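Local structure of shikimate dehydrogenase (NADP(+)) (Peptoclostridium difficile, 5DZS) at residues D106-M111 / I205-I210; A112-Q117 / G175-N180; K119-L124 / T135-S140; G127-A132 / L179-V184. The protein probably catalyses the reversible NADPH-linked reduction of 3-dehydroshikimate to shikimate, a step in chorismate and aromatic amino acid biosynthesis. All blocks are in the same frame, centred on the assembly; numbering follows the deposited sequence.

Contact 1 (D106-M111 / I205-I210)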
loop_
_atom_site.group_PDB
_atom_site.type_symbol
_atom_site.label_atom_id
_atom_site.label_comp_id
_atom_site.label_asym_id
_atom_site.label_seq_id
_atom_site.Cartn_x
_atom_site.Cartn_y
_atom_site.Cartn_z
ATOM N N ASP B 106 -0.436 -14.528 8.802
ATOM C CA ASP B 106 0.328 -13.933 9.893
ATOM C C ASP B 106 -0.636 -13.419 10.958
ATOM O O ASP B 106 -0.468 -13.667 12.145
ATOM C CB ASP B 106 1.201 -12.795 9.389
ATOM C CG ASP B 106 1.959 -12.112 10.501
ATOM O OD1 ASP B 106 2.808 -12.763 11.126
ATOM O OD2 ASP B 106 1.716 -10.917 10.739
ATOM N N SER B 107 -1.650 -12.700 10.508
ATOM C CA SER B 107 -2.684 -12.148 11.372
ATOM C C SER B 107 -3.404 -13.216 12.219
ATOM O O SER B 107 -3.536 -13.068 13.455
ATOM C CB SER B 107 -3.701 -11.422 10.494
ATOM O OG SER B 107 -4.716 -10.836 11.268
ATOM N N MET B 108 -3.854 -14.274 11.538
ATOM C CA MET B 108 -4.569 -15.422 12.131
ATOM C C MET B 108 -3.721 -16.150 13.182
ATOM O O MET B 108 -4.218 -16.536 14.239
ATOM C CB MET B 108 -4.959 -16.405 11.012
ATOM C CG MET B 108 -5.552 -17.738 11.470
ATOM S SD MET B 108 -5.831 -18.936 10.125
ATOM C CE MET B 108 -4.150 -19.265 9.610
ATOM N N PHE B 109 -2.448 -16.355 12.865
ATOM C CA PHE B 109 -1.510 -17.039 13.779
ATOM C C PHE B 109 -1.253 -16.215 15.033
ATOM O O PHE B 109 -1.207 -16.760 16.135
ATOM C CB PHE B 109 -0.194 -17.388 13.086
ATOM C CG PHE B 109 -0.239 -18.677 12.319
ATOM C CD1 PHE B 109 -0.787 -18.727 11.054
ATOM C CD2 PHE B 109 0.278 -19.840 12.861
ATOM C CE1 PHE B 109 -0.819 -19.908 10.337
ATOM C CE2 PHE B 109 0.238 -21.036 12.154
ATOM C CZ PHE B 109 -0.303 -21.065 10.888
ATOM N N LYS B 110 -1.103 -14.905 14.876
ATOM C CA LYS B 110 -0.905 -14.028 16.027
ATOM C C LYS B 110 -2.139 -14.013 16.907
ATOM O O LYS B 110 -2.041 -14.082 18.122
ATOM C CB LYS B 110 -0.590 -12.598 15.586
ATOM C CG LYS B 110 0.784 -12.426 14.976
ATOM C CD LYS B 110 0.935 -11.037 14.392
ATOM C CE LYS B 110 2.328 -10.815 13.835
ATOM N NZ LYS B 110 2.365 -9.612 12.966
ATOM N N MET B 111 -3.307 -13.938 16.291
ATOM C CA MET B 111 -4.554 -13.887 17.043
ATOM C C MET B 111 -4.751 -15.179 17.846
ATOM O O MET B 111 -5.167 -15.135 19.007
ATOM C CB MET B 111 -5.723 -13.615 16.083
ATOM C CG MET B 111 -7.111 -13.631 16.701
ATOM S SD MET B 111 -7.729 -15.292 17.038
ATOM C CE MET B 111 -7.763 -16.014 15.387
ATOM N N ILE B 205 -2.149 -29.183 16.602
ATOM C CA ILE B 205 -2.899 -27.990 16.190
ATOM C C ILE B 205 -3.419 -28.152 14.768
ATOM O O ILE B 205 -2.669 -28.562 13.879
ATOM C CB ILE B 205 -1.984 -26.747 16.231
ATOM C CG1 ILE B 205 -1.359 -26.593 17.632
ATOM C CG2 ILE B 205 -2.749 -25.494 15.817
ATOM C CD1 ILE B 205 -0.273 -25.540 17.710
ATOM N N LEU B 206 -4.709 -27.894 14.576
ATOM C CA LEU B 206 -5.313 -27.934 13.253
ATOM C C LEU B 206 -5.700 -26.535 12.824
ATOM O O LEU B 206 -6.370 -25.819 13.565
ATOM C CB LEU B 206 -6.579 -28.790 13.205
ATOM C CG LEU B 206 -6.455 -30.306 13.179
ATOM C CD1 LEU B 206 -5.975 -30.817 14.524
ATOM C CD2 LEU B 206 -7.808 -30.907 12.819
ATOM N N ILE B 207 -5.289 -26.148 11.624
ATOM C CA ILE B 207 -5.677 -24.859 11.073
ATOM C C ILE B 207 -6.417 -25.118 9.775
ATOM O O ILE B 207 -5.896 -25.768 8.873
ATOM C CB ILE B 207 -4.460 -23.949 10.817
ATOM C CG1 ILE B 207 -3.730 -23.694 12.145
ATOM C CG2 ILE B 207 -4.901 -22.640 10.164
ATOM C CD1 ILE B 207 -2.417 -22.963 11.994
ATOM N N ASP B 208 -7.646 -24.627 9.683
ATOM C CA ASP B 208 -8.420 -24.807 8.457
ATOM C C ASP B 208 -8.671 -23.443 7.834
ATOM O O ASP B 208 -9.254 -22.586 8.468
ATOM C CB ASP B 208 -9.744 -25.523 8.767
ATOM C CG ASP B 208 -10.412 -26.098 7.517
ATOM O OD1 ASP B 208 -9.956 -25.798 6.385
ATOM O OD2 ASP B 208 -11.380 -26.872 7.676
ATOM N N LEU B 209 -8.229 -23.239 6.599
ATOM C CA LEU B 209 -8.443 -21.946 5.946
ATOM C C LEU B 209 -9.887 -21.777 5.498
ATOM O O LEU B 209 -10.325 -20.661 5.191
ATOM C CB LEU B 209 -7.475 -21.738 4.784
ATOM C CG LEU B 209 -5.987 -21.795 5.147
ATOM C CD1 LEU B 209 -5.112 -21.398 3.965
ATOM C CD2 LEU B 209 -5.668 -20.941 6.370
ATOM N N ILE B 210 -10.632 -22.873 5.470
ATOM C CA ILE B 210 -12.034 -22.834 5.095
ATOM C C ILE B 210 -12.864 -22.288 6.237
ATOM O O ILE B 210 -12.539 -22.463 7.414
ATOM C CB ILE B 210 -12.570 -24.250 4.776
ATOM C CG1 ILE B 210 -11.807 -24.876 3.597
ATOM C CG2 ILE B 210 -14.066 -24.218 4.498
ATOM C CD1 ILE B 210 -11.872 -24.086 2.303
#
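In the apolar layer between helix 101-111 and the parallel sheet of the nucleotide-binding domain, Met108 and Phe109 come down on Ile207, and Met108 also reaches Leu209, a predicted NADP(+)-binding residue. Met108, given here in one of its two modelled conformers, runs out extended with CG anti to the backbone N (chi1 173°) and bends only at chi3, which turns the methyl group against the strand. Its CE lies 3.5 Å from Ile207 CG2 and 4.0 Å from Leu209 CD2; the Met108 chain crosses Leu209 at about a right angle. SD of Met108 also rests on the same Ile207 CG2, at 3.8 Å. The other branch of Ile207, CD1, approaches the far end of the Phe109 ring obliquely, though the modelled separation is too short to be trusted. No hydrogen bond crosses the contact. At the strand end Asp208 OD1 accepts from Ile210 N at 3.1 Å, from above the carboxylate plane, which makes an Asx turn; Asn180 ND2 is bonded to the same oxygen. Phe109 is also covered by Ile114, Val116 and the ring of Tyr136, Leu209 touches Met235 of helix 233-248, and strand 205-208 runs between strands 177-180 and 228-230.

Contact 2 (A112-Q117 / G175-N180)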
loop_
_atom_site.group_PDB
_atom_site.type_symbol
_atom_site.label_atom_id
_atom_site.label_comp_id
_atom_site.label_asym_id
_atom_site.label_seq_id
_atom_site.Cartn_x
_atom_site.Cartn_y
_atom_site.Cartn_z
ATOM N N ALA B 112 -4.423 -16.313 17.227
ATOM C CA ALA B 112 -4.565 -17.619 17.859
ATOM C C ALA B 112 -3.375 -17.966 18.773
ATOM O O ALA B 112 -3.349 -19.043 19.366
ATOM C CB ALA B 112 -4.731 -18.685 16.788
ATOM N N ASN B 113 -2.400 -17.065 18.891
ATOM C CA ASN B 113 -1.226 -17.307 19.736
ATOM C C ASN B 113 -0.495 -18.587 19.343
ATOM O O ASN B 113 -0.152 -19.400 20.204
ATOM C CB ASN B 113 -1.617 -17.376 21.225
ATOM C CG ASN B 113 -2.352 -16.136 21.705
ATOM O OD1 ASN B 113 -3.406 -16.235 22.339
ATOM N ND2 ASN B 113 -1.810 -14.963 21.401
ATOM N N ILE B 114 -0.257 -18.766 18.046
ATOM C CA ILE B 114 0.456 -19.934 17.545
ATOM C C ILE B 114 1.807 -19.493 16.974
ATOM O O ILE B 114 1.871 -18.816 15.935
ATOM C CB ILE B 114 -0.342 -20.681 16.456
ATOM C CG1 ILE B 114 -1.701 -21.141 16.988
ATOM C CG2 ILE B 114 0.450 -21.882 15.953
ATOM C CD1 ILE B 114 -2.647 -21.618 15.905
ATOM N N ASP B 115 2.884 -19.863 17.668
ATOM C CA ASP B 115 4.241 -19.561 17.228
ATOM C C ASP B 115 4.738 -20.809 16.515
ATOM O O ASP B 115 4.755 -21.885 17.103
ATOM C CB ASP B 115 5.130 -19.238 18.436
ATOM C CG ASP B 115 6.559 -18.886 18.051
ATOM O OD1 ASP B 115 6.806 -18.489 16.892
ATOM O OD2 ASP B 115 7.441 -19.001 18.932
ATOM N N VAL B 116 5.140 -20.675 15.256
ATOM C CA VAL B 116 5.587 -21.830 14.469
ATOM C C VAL B 116 7.097 -22.071 14.578
ATOM O O VAL B 116 7.617 -23.040 14.020
ATOM C CB VAL B 116 5.183 -21.698 12.977
ATOM C CG1 VAL B 116 3.707 -21.328 12.852
ATOM C CG2 VAL B 116 6.026 -20.663 12.259
ATOM N N GLN B 117 7.786 -21.181 15.290
ATOM C CA GLN B 117 9.234 -21.278 15.503
ATOM C C GLN B 117 9.659 -22.667 15.972
ATOM O O GLN B 117 9.167 -23.161 16.981
ATOM C CB GLN B 117 9.668 -20.239 16.548
ATOM C CG GLN B 117 11.123 -20.328 16.996
ATOM C CD GLN B 117 12.110 -20.111 15.866
ATOM O OE1 GLN B 117 11.822 -19.401 14.905
ATOM N NE2 GLN B 117 13.293 -20.706 15.988
ATOM N N GLY B 175 3.626 -34.428 13.780
ATOM C CA GLY B 175 4.076 -33.045 13.892
ATOM C C GLY B 175 3.225 -32.189 14.804
ATOM O O GLY B 175 2.316 -32.676 15.471
ATOM N N ASP B 176 3.534 -30.898 14.822
ATOM C CA ASP B 176 2.815 -29.931 15.645
ATOM C C ASP B 176 1.552 -29.407 14.976
ATOM O O ASP B 176 0.471 -29.436 15.559
ATOM C CB ASP B 176 3.724 -28.733 15.938
ATOM C CG ASP B 176 4.928 -29.112 16.766
ATOM O OD1 ASP B 176 4.744 -29.367 17.971
ATOM O OD2 ASP B 176 6.056 -29.130 16.224
ATOM N N ILE B 177 1.703 -28.927 13.744
ATOM C CA ILE B 177 0.622 -28.274 13.019
ATOM C C ILE B 177 0.251 -28.928 11.698
ATOM O O ILE B 177 1.124 -29.323 10.921
ATOM C CB ILE B 177 1.040 -26.822 12.676
ATOM C CG1 ILE B 177 1.252 -26.006 13.955
ATOM C CG2 ILE B 177 0.012 -26.149 11.773
ATOM C CD1 ILE B 177 2.030 -24.723 13.734
ATOM N N ILE B 178 -1.048 -29.063 11.465
ATOM C CA ILE B 178 -1.547 -29.511 10.169
ATOM C C ILE B 178 -2.516 -28.428 9.688
ATOM O O ILE B 178 -3.491 -28.071 10.374
ATOM C CB ILE B 178 -2.144 -30.935 10.187
ATOM C CG1 ILE B 178 -2.480 -31.389 8.756
ATOM C CG2 ILE B 178 -3.347 -31.037 11.116
ATOM C CD1 ILE B 178 -2.808 -32.868 8.654
ATOM N N LEU B 179 -2.230 -27.914 8.501
ATOM C CA LEU B 179 -2.995 -26.818 7.917
ATOM C C LEU B 179 -3.672 -27.267 6.621
ATOM O O LEU B 179 -3.012 -27.796 5.698
ATOM C CB LEU B 179 -2.071 -25.631 7.702
ATOM C CG LEU B 179 -2.704 -24.336 7.145
ATOM C CD1 LEU B 179 -1.964 -23.104 7.630
ATOM C CD2 LEU B 179 -2.788 -24.351 5.628
ATOM N N ASN B 180 -4.987 -27.090 6.572
ATOM C CA ASN B 180 -5.752 -27.439 5.385
ATOM C C ASN B 180 -5.847 -26.291 4.385
ATOM O O ASN B 180 -6.548 -25.300 4.634
ATOM C CB ASN B 180 -7.176 -27.848 5.745
ATOM C CG ASN B 180 -7.998 -28.171 4.513
ATOM O OD1 ASN B 180 -7.504 -28.800 3.578
ATOM N ND2 ASN B 180 -9.247 -27.722 4.494
#
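Ile177 points its CD1 methyl at two residues of the loop that follows helix 101-111, Ile114 and Val116, and this one methyl makes the whole contact. Ile114 CG2 lies 3.9 Å from Ile177 CD1, and Val116 CG1 stands at the same 3.9 Å from Ile177 CD1, so the methyl touches both loop side chains at once. It gets there because Ile177 CG1 is anti to the carbonyl carbon (chi1 -63°) and the chain then runs on extended (chi2 164°) away from the strand. Val116 crosses Ile177 at about a right angle, whereas Ile114 meets it at a slant. All three residues are buried, and Ile205, Ala121 and Phe137 close in around them from the neighbouring strands and helix 128-139.

The other face of the loop is loose. Asn113, with positive phi (57°), ends the preceding helix in a Schellman motif and is exposed, as are Asp115 and Gln117. Asp115 turns its CB away from the strand, and its OD1 takes a weak, 3.3 Å bond from Gln117 N. On the strand side, Asp176 OD2 is bonded to Val120 N at the start of the adjacent strand. Ile114 and Val116 are thus buried, whereas the polar Asn113, Asp115 and Gln117 are left in solvent. With no hydrogen bond between the two segments, the loop meets the strand here through methyl packing, which fixes proximity but imposes little direction.

Contact 3 (K119-L124 / T135-S140)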
loop_
_atom_site.group_PDB
_atom_site.type_symbol
_atom_site.label_atom_id
_atom_site.label_comp_id
_atom_site.label_asym_id
_atom_site.label_seq_id
_atom_site.Cartn_x
_atom_site.Cartn_y
_atom_site.Cartn_z
ATOM N N LYS B 119 8.950 -25.569 14.950
ATOM C CA LYS B 119 7.938 -26.625 14.931
ATOM C C LYS B 119 7.933 -27.439 13.639
ATOM O O LYS B 119 8.694 -27.171 12.712
ATOM C CB LYS B 119 6.566 -26.034 15.216
ATOM C CG LYS B 119 6.476 -25.493 16.629
ATOM C CD LYS B 119 5.074 -25.056 16.981
ATOM C CE LYS B 119 5.033 -24.550 18.416
ATOM N NZ LYS B 119 3.708 -23.965 18.759
ATOM N N VAL B 120 7.096 -28.470 13.621
ATOM C CA VAL B 120 6.940 -29.337 12.460
ATOM C C VAL B 120 5.522 -29.113 11.967
ATOM O O VAL B 120 4.572 -29.189 12.750
ATOM C CB VAL B 120 7.131 -30.831 12.814
ATOM C CG1 VAL B 120 6.921 -31.711 11.583
ATOM C CG2 VAL B 120 8.509 -31.072 13.415
ATOM N N ALA B 121 5.375 -28.814 10.679
ATOM C CA ALA B 121 4.054 -28.565 10.106
ATOM C C ALA B 121 3.869 -29.261 8.779
ATOM O O ALA B 121 4.830 -29.526 8.040
ATOM C CB ALA B 121 3.814 -27.070 9.942
ATOM N N VAL B 122 2.608 -29.552 8.490
ATOM C CA VAL B 122 2.210 -30.149 7.245
ATOM C C VAL B 122 1.137 -29.263 6.638
ATOM O O VAL B 122 0.191 -28.869 7.324
ATOM C CB VAL B 122 1.621 -31.555 7.438
ATOM C CG1 VAL B 122 1.002 -32.073 6.138
ATOM C CG2 VAL B 122 2.693 -32.497 7.942
ATOM N N ILE B 123 1.313 -28.929 5.365
ATOM C CA ILE B 123 0.303 -28.195 4.608
ATOM C C ILE B 123 -0.383 -29.194 3.687
ATOM O O ILE B 123 0.286 -29.940 2.958
ATOM C CB ILE B 123 0.907 -27.097 3.717
ATOM C CG1 ILE B 123 1.561 -26.008 4.575
ATOM C CG2 ILE B 123 -0.184 -26.495 2.822
ATOM C CD1 ILE B 123 2.447 -25.060 3.796
ATOM N N LEU B 124 -1.711 -29.212 3.720
ATOM C CA LEU B 124 -2.489 -30.062 2.841
ATOM C C LEU B 124 -2.892 -29.274 1.607
ATOM O O LEU B 124 -3.600 -28.256 1.720
ATOM C CB LEU B 124 -3.755 -30.546 3.535
ATOM C CG LEU B 124 -3.586 -31.268 4.864
ATOM C CD1 LEU B 124 -4.955 -31.559 5.450
ATOM C CD2 LEU B 124 -2.766 -32.535 4.662
ATOM N N THR B 135 5.429 -20.074 2.363
ATOM C CA THR B 135 6.246 -18.861 2.478
ATOM C C THR B 135 6.237 -18.343 3.925
ATOM O O THR B 135 7.295 -18.032 4.494
ATOM C CB THR B 135 5.746 -17.775 1.495
ATOM O OG1 THR B 135 5.705 -18.307 0.161
ATOM C CG2 THR B 135 6.653 -16.551 1.509
ATOM N N TYR B 136 5.049 -18.270 4.516
ATOM C CA TYR B 136 4.909 -17.810 5.895
ATOM C C TYR B 136 5.635 -18.720 6.881
ATOM O O TYR B 136 6.409 -18.237 7.719
ATOM C CB TYR B 136 3.429 -17.695 6.279
ATOM C CG TYR B 136 3.233 -17.435 7.747
ATOM C CD1 TYR B 136 3.430 -16.174 8.275
ATOM C CD2 TYR B 136 2.878 -18.461 8.606
ATOM C CE1 TYR B 136 3.264 -15.938 9.627
ATOM C CE2 TYR B 136 2.716 -18.243 9.962
ATOM C CZ TYR B 136 2.906 -16.982 10.469
ATOM O OH TYR B 136 2.743 -16.775 11.832
ATOM N N PHE B 137 5.381 -20.026 6.802
ATOM C CA PHE B 137 6.031 -20.975 7.716
ATOM C C PHE B 137 7.573 -20.907 7.657
ATOM O O PHE B 137 8.236 -20.914 8.695
ATOM C CB PHE B 137 5.584 -22.428 7.454
ATOM C CG PHE B 137 4.205 -22.784 7.975
ATOM C CD1 PHE B 137 3.816 -22.485 9.272
ATOM C CD2 PHE B 137 3.345 -23.549 7.200
ATOM C CE1 PHE B 137 2.564 -22.867 9.747
ATOM C CE2 PHE B 137 2.098 -23.939 7.669
ATOM C CZ PHE B 137 1.703 -23.598 8.938
ATOM N N ILE B 138 8.133 -20.859 6.449
ATOM C CA ILE B 138 9.593 -20.803 6.263
ATOM C C ILE B 138 10.189 -19.520 6.836
ATOM O O ILE B 138 11.244 -19.548 7.472
ATOM C CB ILE B 138 9.993 -20.887 4.772
ATOM C CG1 ILE B 138 9.541 -22.217 4.145
ATOM C CG2 ILE B 138 11.500 -20.716 4.611
ATOM C CD1 ILE B 138 10.287 -23.440 4.631
ATOM N N ASP B 139 9.529 -18.397 6.584
ATOM C CA ASP B 139 9.992 -17.118 7.110
ATOM C C ASP B 139 9.914 -17.084 8.631
ATOM O O ASP B 139 10.708 -16.402 9.279
ATOM C CB ASP B 139 9.154 -15.968 6.554
ATOM C CG ASP B 139 9.386 -15.718 5.074
ATOM O OD1 ASP B 139 10.339 -16.281 4.476
ATOM O OD2 ASP B 139 8.612 -14.929 4.504
ATOM N N SER B 140 8.959 -17.817 9.199
ATOM C CA SER B 140 8.751 -17.821 10.652
ATOM C C SER B 140 9.603 -18.835 11.418
ATOM O O SER B 140 9.391 -19.037 12.611
ATOM C CB SER B 140 7.274 -18.043 10.972
ATOM O OG SER B 140 6.475 -17.016 10.417
#
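Ala121 and Ile123, both pointing from strand 120-124 toward helix 128-139, share the ring of Phe137, one over a face and the other at its edge. Ala121 CB sits 4.2 Å from the Phe137 ring centroid, only 12° off the ring normal, a CH-pi contact over the middle of the face. Ile123 instead meets the edge: its CG1 lies near the ring plane, 3.8 Å from Phe137 CE2, while its CD1 touches Phe137 CD2, also at 3.8 Å. Ile123 and Phe137 lie alongside each other, running opposite ways. The ring reaches the strand because Phe137 CG is anti to its carbonyl carbon (chi1 -76°). One turn on, where the helix ends, Ser140 OG gives a 3.0 Å bond to Tyr136 O from above the carbonyl plane and lies over one face of the Tyr136 ring, nearer its border than its centre; Ser140 N bonds to the same oxygen. This is strand-to-helix packing within a beta-alpha-beta unit of the Rossmann-like domain. Phe137 also touches Leu145 of strand 144-149 and Leu179 of strand 177-180, the two strands flanking 120-124, while Asp139 forms a salt bridge with Arg81 and packs on Glu92 of the second subunit.

Contact 4 (G127-A132 / L179-V184). With SO4 (sulfate ion), chain D.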
loop_
_atom_site.group_PDB
_atom_site.type_symbol
_atom_site.label_atom_id
_atom_site.label_comp_id
_atom_site.label_asym_id
_atom_site.label_seq_id
_atom_site.Cartn_x
_atom_site.Cartn_y
_atom_site.Cartn_z
ATOM N N GLY B 127 -2.221 -25.335 -3.894
ATOM C CA GLY B 127 -2.658 -24.130 -4.609
ATOM C C GLY B 127 -1.911 -22.878 -4.178
ATOM O O GLY B 127 -0.843 -22.962 -3.574
ATOM N N GLY B 128 -2.471 -21.708 -4.485
ATOM C CA GLY B 128 -1.842 -20.437 -4.111
ATOM C C GLY B 128 -1.765 -20.239 -2.609
ATOM O O GLY B 128 -0.779 -19.699 -2.083
ATOM N N ALA B 129 -2.830 -20.644 -1.924
ATOM C CA ALA B 129 -2.915 -20.593 -0.443
ATOM C C ALA B 129 -1.801 -21.408 0.207
ATOM O O ALA B 129 -1.148 -20.964 1.154
ATOM C CB ALA B 129 -4.281 -21.065 0.020
ATOM N N SER B 130 -1.572 -22.598 -0.329
ATOM C CA SER B 130 -0.499 -23.448 0.110
ATOM C C SER B 130 0.863 -22.763 -0.066
ATOM O O SER B 130 1.737 -22.888 0.798
ATOM C CB SER B 130 -0.535 -24.750 -0.696
ATOM O OG SER B 130 0.541 -25.610 -0.390
ATOM N N LYS B 131 1.039 -22.048 -1.184
ATOM C CA LYS B 131 2.298 -21.354 -1.466
ATOM C C LYS B 131 2.552 -20.230 -0.449
ATOM O O LYS B 131 3.689 -20.021 -0.005
ATOM C CB LYS B 131 2.307 -20.798 -2.901
ATOM C CG LYS B 131 2.421 -21.847 -4.004
ATOM C CD LYS B 131 2.323 -21.205 -5.387
ATOM C CE LYS B 131 2.634 -22.189 -6.501
ATOM N NZ LYS B 131 1.711 -23.354 -6.548
ATOM N N ALA B 132 1.489 -19.531 -0.073
ATOM C CA ALA B 132 1.581 -18.452 0.909
ATOM C C ALA B 132 1.904 -19.015 2.274
ATOM O O ALA B 132 2.697 -18.438 3.014
ATOM C CB ALA B 132 0.290 -17.668 0.975
ATOM N N LEU B 179 -2.230 -27.914 8.501
ATOM C CA LEU B 179 -2.995 -26.818 7.917
ATOM C C LEU B 179 -3.672 -27.267 6.621
ATOM O O LEU B 179 -3.012 -27.796 5.698
ATOM C CB LEU B 179 -2.071 -25.631 7.702
ATOM C CG LEU B 179 -2.704 -24.336 7.145
ATOM C CD1 LEU B 179 -1.964 -23.104 7.630
ATOM C CD2 LEU B 179 -2.788 -24.351 5.628
ATOM N N ASN B 180 -4.987 -27.090 6.572
ATOM C CA ASN B 180 -5.752 -27.439 5.385
ATOM C C ASN B 180 -5.847 -26.291 4.385
ATOM O O ASN B 180 -6.548 -25.300 4.634
ATOM C CB ASN B 180 -7.176 -27.848 5.745
ATOM C CG ASN B 180 -7.998 -28.171 4.513
ATOM O OD1 ASN B 180 -7.504 -28.800 3.578
ATOM N ND2 ASN B 180 -9.247 -27.722 4.494
ATOM N N ALA B 181 -5.158 -26.436 3.259
ATOM C CA ALA B 181 -5.209 -25.459 2.170
ATOM C C ALA B 181 -5.955 -26.040 0.954
ATOM O O ALA B 181 -5.830 -25.510 -0.147
ATOM C CB ALA B 181 -3.808 -25.032 1.766
ATOM N N THR B 182 -6.729 -27.107 1.161
ATOM C CA THR B 182 -7.500 -27.744 0.091
ATOM C C THR B 182 -8.921 -27.194 0.100
ATOM O O THR B 182 -9.364 -26.640 1.098
ATOM C CB THR B 182 -7.583 -29.277 0.253
ATOM O OG1 THR B 182 -8.504 -29.633 1.299
ATOM C CG2 THR B 182 -6.214 -29.883 0.525
ATOM N N PRO B 183 -9.651 -27.360 -1.011
ATOM C CA PRO B 183 -11.035 -26.893 -1.019
ATOM C C PRO B 183 -12.002 -27.870 -0.328
ATOM O O PRO B 183 -13.212 -27.663 -0.374
ATOM C CB PRO B 183 -11.354 -26.778 -2.513
ATOM C CG PRO B 183 -10.460 -27.759 -3.176
ATOM C CD PRO B 183 -9.225 -27.878 -2.325
ATOM N N VAL B 184 -11.477 -28.915 0.309
ATOM C CA VAL B 184 -12.313 -29.905 0.984
ATOM C C VAL B 184 -12.864 -29.379 2.309
ATOM O O VAL B 184 -12.130 -28.785 3.106
ATOM C CB VAL B 184 -11.526 -31.205 1.254
ATOM C CG1 VAL B 184 -12.400 -32.231 1.964
ATOM C CG2 VAL B 184 -10.979 -31.770 -0.048
HETATM S S SO4 D . -5.415 -21.707 -6.946
HETATM O O1 SO4 D . -5.583 -21.967 -5.507
HETATM O O2 SO4 D . -5.556 -23.009 -7.686
HETATM O O3 SO4 D . -6.416 -20.751 -7.471
HETATM O O4 SO4 D . -4.056 -21.178 -7.175
#
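Ser130, in the first turn of helix 128-139, and Ala181, just past the end of strand 177-180, bring their backbones together, with 5.5 Å between Ser130 CA and Ala181 CA. Gly127 occupies the N-cap, and its carbonyl oxygen starts the helical bonding by accepting from Lys131 N. Small side chains permit the close approach. Ala181 CB lies 3.9 Å from Ser130 N and 4.1 Å from Ser130 CB, pressing against the backbone as much as the side chain, and Ala129 CB is 4.4 Å from Ala181 CB. Ser130 OG, anti to its own N (chi1 176°), turns back to the carbonyl oxygen of Gly125.

Gly125, Gly127 and Gly128 belong to the glycine-rich turn between the first strand and helix of a Rossmann-like domain, which in such dehydrogenases typically faces the dinucleotide phosphates. A sulfate ion, probably from the crystallisation liquor, sits at this helix start: Gly128 N donates to sulfate O1 at 3.3 Å (162°) and less straight to O4, geometry consistent with an anion site, although Gly127 and Gly128 are each modelled in two conformers. Lys65 N, of the predicted proton acceptor, binds the sulfate too.

Beyond Ala181 the chain is folded on itself by Asn180, whose OD1 accepts twice. Thr182 OG1 donates to Asn180 OD1 at 2.6 Å in the carbonyl plane, on a lone pair, while Thr182 N reaches Asn180 OD1 from above that plane, closing an Asx turn. Thr182 OG1 in turn accepts from Val184 N, 3.2 Å away, in an ST turn.

All four contacts are built on one parallel sheet, in which strand 177-180 lies between 120-124 and 205-208. Probable hydrogen bonds run from Leu179 N to Val122 O (2.9 Å) and from Asn180 N to Ile207 O (2.8 Å), joining contacts 2 and 4 to 3 and 1. Contacts 1, 2 and 3 share an apolar layer: Phe109 CE2 is 3.6 Å from Val116 CG1, and the Phe109 ring also packs against that of Phe137. Contact 4, its centre about 14 Å from that of contact 2, lies at the predicted active site: the Ala129 side chain is about 4 Å from those of Lys65 and Leu209, the latter belonging to contact 1.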